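Local coordinates for coenzyme F420-dependent N(5),N(10)-methenyltetrahydromethanopterin reductase-related protein (Desulfurobacterium thermolithotrophum DSM 11699, PDB 6HUZ), which is a paralog of [Fe]-hydrogenase that binds the iron-guanylylpyridinol cofactor and uses tetrahydrofolate derivatives as substrates, at residues A[138-146]-A[171-180]. Sequence-based numbering, arbitrary orientation.
Sequences EDIGFSTMH and IVTEEQIEKL. With GOL (glycerol), chain D; EDO (1,2-ethanediol), chain F.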
loop_
_atom_site.group_PDB
_atom_site.type_symbol
_atom_site.label_atom_id
_atom_site.label_comp_id
_atom_site.label_asym_id
_atom_site.label_seq_id
_atom_site.Cartn_x
_atom_site.Cartn_y
_atom_site.Cartn_z
ATOM N N GLU A 138 -22.011 -20.353 21.313
ATOM C CA GLU A 138 -21.742 -20.457 19.875
ATOM C C GLU A 138 -22.849 -19.790 19.062
ATOM O O GLU A 138 -22.728 -19.674 17.852
ATOM C CB GLU A 138 -21.616 -21.924 19.460
ATOM C CG GLU A 138 -20.373 -22.591 20.009
ATOM C CD GLU A 138 -20.480 -23.084 21.439
ATOM O OE1 GLU A 138 -21.554 -22.922 22.069
ATOM O OE2 GLU A 138 -19.473 -23.638 21.933
ATOM N N ASP A 139 -23.931 -19.377 19.724
ATOM C CA ASP A 139 -25.053 -18.712 19.082
ATOM C C ASP A 139 -24.770 -17.223 18.942
ATOM O O ASP A 139 -25.399 -16.550 18.127
ATOM C CB ASP A 139 -26.317 -18.902 19.934
ATOM C CG ASP A 139 -26.211 -18.235 21.291
ATOM O OD1 ASP A 139 -25.348 -18.656 22.096
ATOM O OD2 ASP A 139 -26.974 -17.291 21.545
ATOM N N ILE A 140 -23.852 -16.690 19.751
ATOM C CA ILE A 140 -23.549 -15.268 19.681
ATOM C C ILE A 140 -22.850 -14.901 18.389
ATOM O O ILE A 140 -21.883 -15.553 17.987
ATOM C CB ILE A 140 -22.750 -14.787 20.914
ATOM C CG1 ILE A 140 -23.640 -14.946 22.183
ATOM C CG2 ILE A 140 -22.298 -13.335 20.720
ATOM C CD1 ILE A 140 -23.344 -14.016 23.286
ATOM N N GLY A 141 -23.357 -13.839 17.763
ATOM C CA GLY A 141 -22.827 -13.307 16.522
ATOM C C GLY A 141 -21.856 -12.168 16.742
ATOM O O GLY A 141 -21.919 -11.470 17.749
ATOM N N PHE A 142 -20.943 -11.975 15.797
ATOM C CA PHE A 142 -19.926 -10.915 15.860
ATOM C C PHE A 142 -19.930 -10.113 14.598
ATOM O O PHE A 142 -19.789 -10.676 13.526
ATOM C CB PHE A 142 -18.534 -11.517 16.065
ATOM C CG PHE A 142 -18.438 -12.123 17.435
ATOM C CD1 PHE A 142 -18.849 -13.422 17.665
ATOM C CD2 PHE A 142 -17.996 -11.371 18.514
ATOM C CE1 PHE A 142 -18.766 -13.975 18.927
ATOM C CE2 PHE A 142 -17.931 -11.924 19.773
ATOM C CZ PHE A 142 -18.321 -13.219 19.973
ATOM N N SER A 143 -20.090 -8.801 14.711
ATOM C CA SER A 143 -20.109 -7.919 13.544
ATOM C C SER A 143 -19.730 -6.518 14.002
ATOM O O SER A 143 -19.036 -6.389 15.010
ATOM C CB SER A 143 -21.488 -7.931 12.898
ATOM O OG SER A 143 -21.538 -7.169 11.705
ATOM N N THR A 144 -20.147 -5.472 13.273
ATOM C CA THR A 144 -19.779 -4.102 13.621
ATOM C C THR A 144 -20.882 -3.113 13.326
ATOM O O THR A 144 -21.760 -3.359 12.507
ATOM C CB THR A 144 -18.527 -3.576 12.749
ATOM O OG1 THR A 144 -18.856 -3.455 11.347
ATOM C CG2 THR A 144 -17.267 -4.440 12.865
ATOM N N MET A 145 -20.806 -1.960 13.994
ATOM C CA MET A 145 -21.709 -0.847 13.760
ATOM C C MET A 145 -20.719 0.306 13.743
ATOM O O MET A 145 -20.774 1.202 14.572
ATOM C CB MET A 145 -22.799 -0.721 14.841
ATOM C CG MET A 145 -23.994 -1.673 14.595
ATOM S SD MET A 145 -24.975 -1.402 13.091
ATOM C CE MET A 145 -25.829 0.038 13.489
ATOM N N HIS A 146 -19.775 0.246 12.774
ATOM C CA HIS A 146 -18.723 1.235 12.632
ATOM C C HIS A 146 -19.313 2.497 11.985
ATOM O O HIS A 146 -19.734 2.457 10.830
ATOM C CB HIS A 146 -17.558 0.667 11.818
ATOM C CG HIS A 146 -16.313 1.476 11.938
ATOM N ND1 HIS A 146 -16.343 2.857 11.859
ATOM C CD2 HIS A 146 -15.030 1.073 12.104
ATOM C CE1 HIS A 146 -15.084 3.248 11.962
ATOM N NE2 HIS A 146 -14.264 2.211 12.131
ATOM N N ILE A 171 -18.717 -15.646 11.370
ATOM C CA ILE A 171 -18.713 -15.066 12.715
ATOM C C ILE A 171 -20.086 -14.429 13.021
ATOM O O ILE A 171 -20.339 -14.035 14.166
ATOM C CB ILE A 171 -17.577 -14.042 12.861
ATOM C CG1 ILE A 171 -17.732 -12.881 11.865
ATOM C CG2 ILE A 171 -16.243 -14.743 12.698
ATOM C CD1 ILE A 171 -16.826 -11.646 12.180
ATOM N N VAL A 172 -20.969 -14.312 12.005
ATOM C CA VAL A 172 -22.296 -13.721 12.205
ATOM C C VAL A 172 -23.335 -14.409 11.276
ATOM O O VAL A 172 -22.972 -14.919 10.220
ATOM C CB VAL A 172 -22.215 -12.177 11.969
ATOM C CG1 VAL A 172 -21.779 -11.853 10.531
ATOM C CG2 VAL A 172 -23.531 -11.472 12.333
ATOM N N THR A 173 -24.617 -14.410 11.666
ATOM C CA THR A 173 -25.685 -15.014 10.857
ATOM C C THR A 173 -26.395 -13.941 10.029
ATOM O O THR A 173 -26.283 -12.745 10.308
ATOM C CB THR A 173 -26.744 -15.717 11.730
ATOM O OG1 THR A 173 -27.507 -14.724 12.431
ATOM C CG2 THR A 173 -26.138 -16.730 12.719
ATOM N N GLU A 174 -27.150 -14.383 9.023
ATOM C CA GLU A 174 -27.906 -13.476 8.169
ATOM C C GLU A 174 -28.926 -12.723 8.998
ATOM O O GLU A 174 -29.093 -11.530 8.785
ATOM C CB GLU A 174 -28.593 -14.224 7.004
ATOM C CG GLU A 174 -27.649 -14.526 5.850
ATOM C CD GLU A 174 -26.714 -13.408 5.412
ATOM O OE1 GLU A 174 -27.169 -12.244 5.327
ATOM O OE2 GLU A 174 -25.523 -13.701 5.149
ATOM N N GLU A 175 -29.586 -13.397 9.952
ATOM C CA GLU A 175 -30.573 -12.770 10.806
ATOM C C GLU A 175 -29.933 -11.637 11.598
ATOM O O GLU A 175 -30.519 -10.564 11.731
ATOM C CB GLU A 175 -31.184 -13.799 11.761
ATOM C CG GLU A 175 -32.431 -13.276 12.463
ATOM C CD GLU A 175 -33.165 -14.243 13.375
ATOM O OE1 GLU A 175 -32.932 -15.468 13.272
ATOM O OE2 GLU A 175 -33.983 -13.766 14.198
ATOM N N GLN A 176 -28.726 -11.873 12.134
ATOM C CA GLN A 176 -28.034 -10.861 12.920
ATOM C C GLN A 176 -27.683 -9.671 12.034
ATOM O O GLN A 176 -27.924 -8.533 12.433
ATOM C CB GLN A 176 -26.801 -11.476 13.594
ATOM C CG GLN A 176 -27.207 -12.402 14.764
ATOM C CD GLN A 176 -26.140 -13.428 15.127
ATOM O OE1 GLN A 176 -25.194 -13.689 14.362
ATOM N NE2 GLN A 176 -26.278 -14.033 16.307
ATOM N N ILE A 177 -27.144 -9.919 10.835
ATOM C CA ILE A 177 -26.791 -8.839 9.906
ATOM C C ILE A 177 -28.071 -8.009 9.588
ATOM O O ILE A 177 -28.011 -6.782 9.560
ATOM C CB ILE A 177 -26.162 -9.413 8.600
ATOM C CG1 ILE A 177 -24.777 -10.055 8.838
ATOM C CG2 ILE A 177 -26.050 -8.320 7.533
ATOM C CD1 ILE A 177 -23.672 -9.050 9.168
ATOM N N GLU A 178 -29.213 -8.668 9.356
ATOM C CA GLU A 178 -30.474 -7.955 9.055
ATOM C C GLU A 178 -30.832 -7.005 10.196
ATOM O O GLU A 178 -31.290 -5.896 9.948
ATOM C CB GLU A 178 -31.632 -8.928 8.799
ATOM C CG GLU A 178 -31.561 -9.643 7.453
ATOM C CD GLU A 178 -31.353 -8.763 6.233
ATOM O OE1 GLU A 178 -32.101 -7.771 6.068
ATOM O OE2 GLU A 178 -30.436 -9.067 5.436
ATOM N N LYS A 179 -30.613 -7.420 11.444
ATOM C CA LYS A 179 -30.924 -6.560 12.590
ATOM C C LYS A 179 -30.062 -5.297 12.541
ATOM O O LYS A 179 -30.577 -4.213 12.768
ATOM C CB LYS A 179 -30.697 -7.292 13.918
ATOM C CG LYS A 179 -31.752 -8.337 14.235
ATOM C CD LYS A 179 -31.622 -8.808 15.655
ATOM C CE LYS A 179 -32.290 -10.146 15.869
ATOM N NZ LYS A 179 -32.311 -10.523 17.309
ATOM N N LEU A 180 -28.758 -5.440 12.213
ATOM C CA LEU A 180 -27.838 -4.308 12.140
ATOM C C LEU A 180 -28.245 -3.393 11.011
ATOM O O LEU A 180 -28.327 -2.177 11.204
ATOM C CB LEU A 180 -26.398 -4.810 11.966
ATOM C CG LEU A 180 -25.923 -5.726 13.102
ATOM C CD1 LEU A 180 -24.458 -6.067 12.947
ATOM C CD2 LEU A 180 -26.194 -5.099 14.464
HETATM C C1 GOL D . -20.894 -17.146 14.975
HETATM O O1 GOL D . -20.860 -18.412 15.627
HETATM C C2 GOL D . -22.155 -16.964 14.159
HETATM O O2 GOL D . -23.186 -16.406 14.977
HETATM C C3 GOL D . -22.640 -18.258 13.550
HETATM O O3 GOL D . -21.667 -18.777 12.663
HETATM C C1 EDO F . -33.641 -3.568 7.214
HETATM O O1 EDO F . -32.987 -2.396 6.721
HETATM C C2 EDO F . -32.606 -4.690 7.403
HETATM O O2 EDO F . -33.179 -5.878 7.936
#
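The Phe142 ring meets Ile171 by its edge: Ile171 O lies in the ring plane, 3.9 Å from Phe142 CD1, and the same oxygen accepts from Phe142 N at 2.7 Å, the donor tilted 28° from the carbonyl plane. The other flat group, the Gln176 carboxamide, passes beside Gly141, where a side chain would run into it; its OE1 comes within 3.2 Å of Gly141 CA. Its NE2 donates to Asp139 O at 3.2 Å from within the carbonyl plane, that oxygen lying close to the amide plane, and also to Asn110 O, while OE1 accepts from Thr173 N. With CG anti to the carbonyl carbon (chi1 -73°) and the chain extended beyond it, the amide turns back toward the helix start, level with its first residue, where Gln176 N donates to Thr173 OG1 and completes a capping box. A leucine here would probably leave Asp139 O without its amide donor and Thr173 N without its acceptor. Farther along, Leu180 CD1 packs 3.4 Å from Ser143 OG, whose hydrogen bond goes to Ala162 O, and Leu180 CB lies 3.9 Å from Met145 SD. The 174-180 part of helix 174-186 runs at 34° to strand 141-144, axes 9.0 Å apart at closest approach, against one side of the parallel Rossmann-type sheet's outermost strand; helix 121-127 touches Phe142, strand 112-115 pairs alongside, and strand 158-163 packs on Ser143 and Leu180.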